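Local coordinates for protein coenzyme A transferase (Yersinia pestis, PDB 3QLI) that probably transfers coenzyme A from an acyl-CoA to a carboxylic acid such as acetate, and can bind coenzyme A covalently, at residues A[338-350]-A[393-406]. Sequence-based numbering, arbitrary orientation.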
# COMPACT_ATOMS: atom_id res chain seq x y z
N THR A 338 -11.10 -13.81 0.89
CA THR A 338 -10.05 -13.93 1.89
C THR A 338 -10.26 -15.21 2.71
O THR A 338 -11.28 -15.88 2.56
CB THR A 338 -10.02 -12.70 2.80
OG1 THR A 338 -8.87 -12.78 3.66
CG2 THR A 338 -11.29 -12.63 3.65
N LEU A 339 -9.29 -15.56 3.55
CA LEU A 339 -9.44 -16.75 4.40
C LEU A 339 -9.92 -16.36 5.80
O LEU A 339 -10.70 -17.08 6.42
CB LEU A 339 -8.11 -17.51 4.49
CG LEU A 339 -7.66 -18.15 3.16
CD1 LEU A 339 -6.39 -18.97 3.36
CD2 LEU A 339 -8.77 -19.02 2.59
N GLN A 340 -9.44 -15.23 6.29
CA GLN A 340 -9.81 -14.77 7.63
C GLN A 340 -9.97 -13.26 7.67
O GLN A 340 -9.31 -12.54 6.92
CB GLN A 340 -8.72 -15.14 8.64
CG GLN A 340 -8.29 -16.58 8.65
CD GLN A 340 -7.12 -16.77 9.59
OE1 GLN A 340 -6.10 -16.09 9.48
NE2 GLN A 340 -7.28 -17.68 10.55
N ILE A 341 -10.84 -12.80 8.56
CA ILE A 341 -10.97 -11.38 8.85
C ILE A 341 -10.89 -11.22 10.36
O ILE A 341 -11.56 -11.95 11.09
CB ILE A 341 -12.33 -10.82 8.37
CG1 ILE A 341 -12.51 -11.06 6.86
CG2 ILE A 341 -12.42 -9.33 8.68
CD1 ILE A 341 -13.86 -10.54 6.34
N ASP A 342 -10.08 -10.30 10.85
CA ASP A 342 -10.02 -10.14 12.30
C ASP A 342 -10.84 -8.95 12.79
O ASP A 342 -11.41 -8.22 11.98
CB ASP A 342 -8.58 -10.19 12.86
CG ASP A 342 -7.78 -8.92 12.60
OD1 ASP A 342 -8.37 -7.85 12.27
OD2 ASP A 342 -6.53 -9.00 12.76
N LEU A 343 -10.92 -8.78 14.10
CA LEU A 343 -11.79 -7.76 14.67
C LEU A 343 -11.30 -6.33 14.46
O LEU A 343 -12.01 -5.38 14.79
CB LEU A 343 -12.03 -8.03 16.17
CG LEU A 343 -12.80 -9.33 16.43
CD1 LEU A 343 -12.96 -9.60 17.93
CD2 LEU A 343 -14.16 -9.30 15.72
N THR A 344 -10.09 -6.17 13.91
CA THR A 344 -9.59 -4.85 13.55
C THR A 344 -9.97 -4.50 12.12
O THR A 344 -9.85 -3.34 11.71
CB THR A 344 -8.04 -4.75 13.67
OG1 THR A 344 -7.42 -5.40 12.55
CG2 THR A 344 -7.54 -5.38 14.96
N GLY A 345 -10.42 -5.50 11.36
CA GLY A 345 -10.79 -5.29 9.97
C GLY A 345 -9.68 -5.67 8.98
O GLY A 345 -9.84 -5.50 7.78
N ALA A 346 -8.56 -6.17 9.49
CA ALA A 346 -7.51 -6.69 8.63
C ALA A 346 -7.93 -8.04 8.06
O ALA A 346 -8.66 -8.79 8.71
CB ALA A 346 -6.21 -6.83 9.41
N CYS A 347 -7.45 -8.37 6.86
CA CYS A 347 -7.79 -9.64 6.21
C CYS A 347 -6.54 -10.46 5.89
O CYS A 347 -5.47 -9.90 5.62
CB CYS A 347 -8.56 -9.38 4.91
SG CYS A 347 -10.03 -8.32 5.21
N ASN A 348 -6.69 -11.78 5.92
CA ASN A 348 -5.58 -12.69 5.65
C ASN A 348 -5.96 -13.74 4.61
O ASN A 348 -6.95 -14.45 4.78
CB ASN A 348 -5.14 -13.40 6.93
CG ASN A 348 -4.02 -14.39 6.68
OD1 ASN A 348 -3.15 -14.17 5.84
ND2 ASN A 348 -4.05 -15.51 7.40
N SER A 349 -5.17 -13.84 3.55
CA SER A 349 -5.42 -14.82 2.50
C SER A 349 -4.36 -15.92 2.50
O SER A 349 -4.40 -16.82 1.66
CB SER A 349 -5.43 -14.14 1.13
OG SER A 349 -6.57 -13.32 0.97
N GLU A 350 -3.41 -15.86 3.43
CA GLU A 350 -2.32 -16.83 3.43
C GLU A 350 -2.73 -18.15 4.08
O GLU A 350 -3.17 -18.16 5.23
CB GLU A 350 -1.11 -16.25 4.15
CG GLU A 350 0.03 -17.24 4.30
CD GLU A 350 0.51 -17.77 2.96
OE1 GLU A 350 0.84 -16.95 2.07
OE2 GLU A 350 0.52 -19.02 2.79
N ARG A 393 -14.04 -18.05 10.73
CA ARG A 393 -13.11 -17.32 9.86
C ARG A 393 -13.07 -15.86 10.24
O ARG A 393 -12.24 -15.09 9.72
CB ARG A 393 -13.47 -17.51 8.38
CG ARG A 393 -13.17 -18.93 7.86
CD ARG A 393 -13.47 -19.04 6.37
NE ARG A 393 -13.06 -20.33 5.81
CZ ARG A 393 -11.81 -20.66 5.50
NH1 ARG A 393 -10.81 -19.81 5.72
NH2 ARG A 393 -11.55 -21.85 4.98
N ILE A 394 -13.95 -15.46 11.16
CA ILE A 394 -13.88 -14.14 11.78
C ILE A 394 -13.17 -14.34 13.11
O ILE A 394 -13.67 -15.06 13.98
CB ILE A 394 -15.27 -13.53 12.02
CG1 ILE A 394 -16.11 -13.54 10.73
CG2 ILE A 394 -15.14 -12.13 12.65
CD1 ILE A 394 -15.47 -12.79 9.54
N ILE A 395 -12.00 -13.73 13.28
CA ILE A 395 -11.15 -14.07 14.41
C ILE A 395 -10.71 -12.84 15.19
O ILE A 395 -10.80 -11.71 14.69
CB ILE A 395 -9.90 -14.87 13.96
CG1 ILE A 395 -9.00 -14.02 13.04
CG2 ILE A 395 -10.32 -16.16 13.25
CD1 ILE A 395 -7.65 -14.67 12.72
N PRO A 396 -10.25 -13.04 16.43
CA PRO A 396 -9.83 -11.87 17.21
C PRO A 396 -8.70 -11.11 16.51
O PRO A 396 -8.79 -9.89 16.38
CB PRO A 396 -9.31 -12.49 18.52
CG PRO A 396 -10.05 -13.81 18.63
CD PRO A 396 -10.15 -14.30 17.20
N ARG A 397 -7.67 -11.83 16.07
CA ARG A 397 -6.44 -11.20 15.59
C ARG A 397 -5.64 -12.14 14.69
O ARG A 397 -5.30 -13.25 15.08
CB ARG A 397 -5.58 -10.77 16.79
CG ARG A 397 -4.37 -9.93 16.44
CD ARG A 397 -3.58 -9.58 17.69
NE ARG A 397 -2.41 -8.75 17.40
CZ ARG A 397 -1.19 -9.23 17.19
NH1 ARG A 397 -0.96 -10.54 17.22
NH2 ARG A 397 -0.19 -8.39 16.93
N ILE A 398 -5.32 -11.67 13.49
CA ILE A 398 -4.53 -12.47 12.56
C ILE A 398 -3.13 -12.72 13.14
O ILE A 398 -2.55 -11.83 13.76
CB ILE A 398 -4.44 -11.77 11.19
CG1 ILE A 398 -5.81 -11.83 10.48
CG2 ILE A 398 -3.34 -12.39 10.32
CD1 ILE A 398 -6.01 -10.74 9.40
N ASP A 399 -2.62 -13.94 12.96
CA ASP A 399 -1.30 -14.31 13.48
C ASP A 399 -0.18 -13.77 12.59
O ASP A 399 0.21 -14.43 11.62
CB ASP A 399 -1.21 -15.83 13.59
CG ASP A 399 0.06 -16.29 14.27
OD1 ASP A 399 1.05 -15.52 14.29
OD2 ASP A 399 0.08 -17.44 14.77
N GLY A 400 0.34 -12.59 12.91
CA GLY A 400 1.44 -12.01 12.15
C GLY A 400 1.00 -11.04 11.06
O GLY A 400 -0.13 -10.58 11.07
N PRO A 401 1.91 -10.73 10.11
CA PRO A 401 1.64 -9.79 9.01
C PRO A 401 0.40 -10.17 8.23
O PRO A 401 0.10 -11.36 8.09
CB PRO A 401 2.89 -9.92 8.12
CG PRO A 401 3.97 -10.32 9.07
CD PRO A 401 3.29 -11.26 10.05
N VAL A 402 -0.32 -9.18 7.71
CA VAL A 402 -1.62 -9.43 7.09
C VAL A 402 -1.57 -9.33 5.57
O VAL A 402 -0.55 -8.96 5.00
CB VAL A 402 -2.68 -8.48 7.66
CG1 VAL A 402 -2.73 -8.61 9.17
CG2 VAL A 402 -2.37 -7.04 7.25
N THR A 403 -2.67 -9.67 4.90
CA THR A 403 -2.76 -9.49 3.46
C THR A 403 -3.30 -8.11 3.14
O THR A 403 -2.69 -7.36 2.38
CB THR A 403 -3.65 -10.54 2.80
OG1 THR A 403 -3.15 -11.84 3.14
CG2 THR A 403 -3.62 -10.38 1.29
N THR A 404 -4.46 -7.78 3.71
CA THR A 404 -5.02 -6.44 3.58
C THR A 404 -5.03 -5.78 4.96
O THR A 404 -5.71 -6.27 5.87
CB THR A 404 -6.47 -6.47 3.00
OG1 THR A 404 -6.45 -7.06 1.70
CG2 THR A 404 -7.03 -5.08 2.87
N PRO A 405 -4.29 -4.68 5.11
CA PRO A 405 -4.17 -3.95 6.38
C PRO A 405 -5.50 -3.36 6.79
O PRO A 405 -6.33 -3.02 5.92
CB PRO A 405 -3.20 -2.82 6.04
CG PRO A 405 -2.44 -3.31 4.84
CD PRO A 405 -3.46 -4.07 4.05
N ARG A 406 -5.72 -3.21 8.09
CA ARG A 406 -6.98 -2.64 8.54
C ARG A 406 -7.15 -1.21 8.04
O ARG A 406 -8.26 -0.71 7.95
CB ARG A 406 -7.08 -2.67 10.06
CG ARG A 406 -6.16 -1.67 10.77
CD ARG A 406 -6.54 -1.56 12.25
NE ARG A 406 -5.42 -1.08 13.06
CZ ARG A 406 -5.46 -0.97 14.39
NH1 ARG A 406 -6.56 -1.28 15.06
NH2 ARG A 406 -4.38 -0.54 15.05
O HOH W 1 -3.92 -15.96 11.30
O HOH W 2 -9.32 -1.54 14.33
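Ile398 and Asp342 mark the tight middle of this contact, where segment 393-406 leaves one edge of the hairpin 338-350, crosses its face and returns along the other edge. The CD1 methyl of Ile398 lies over the returning hairpin strand, 3.4 Å from the carbonyl O of Ala346, while its CG1 passes the CB of Asn348. Asp342 OD2 receives the backbone N of Ile398 at 3.0 Å through its anti lone pair, an almost straight bond (171°). Its other oxygen, OD1, accepts from Thr344 N, Thr344 OG1 and Ala346 N, so one buried carboxylate closes an Asx turn and ties the crossing to the hairpin turn; the four N-H and O-H donors probably stabilise its negative charge. Chi1 of 75° sets the carboxylate between its own backbone N and carbonyl carbon, close to these donors.

Parallel pairing of Ile341 with Ile394 defines one edge: Ile341 N meets Arg393 O at 2.9 Å. On the other, antiparallel edge, Cys347 O takes both Thr403 N and Thr404 N, a classic beta bulge; next to it Thr403 OG1 accepts from Ser349 N (2.9 Å, 168°).

The looser, wetter parts are bridged by water. One water links Gln340 OE1 to Asp399 N; another joins Thr344 O to NH1 of Arg406, whose NH2 reaches Gln356 O of the second subunit. At the start of the parallel edge, by contrast, extended Arg393 offers NH1 directly to Leu339 O (2.8 Å), in its guanidinium plane. With CoA bound to this protein, Leu339 and Arg393 contact one CoA position, as do Ser358 and Gln363, partners of Thr403 and Thr404; Glu350 contacts another. This small mixed three-stranded sheet thus lies beside the CoA-binding sites of the C-terminal acetyl-CoA hydrolase/transferase domain.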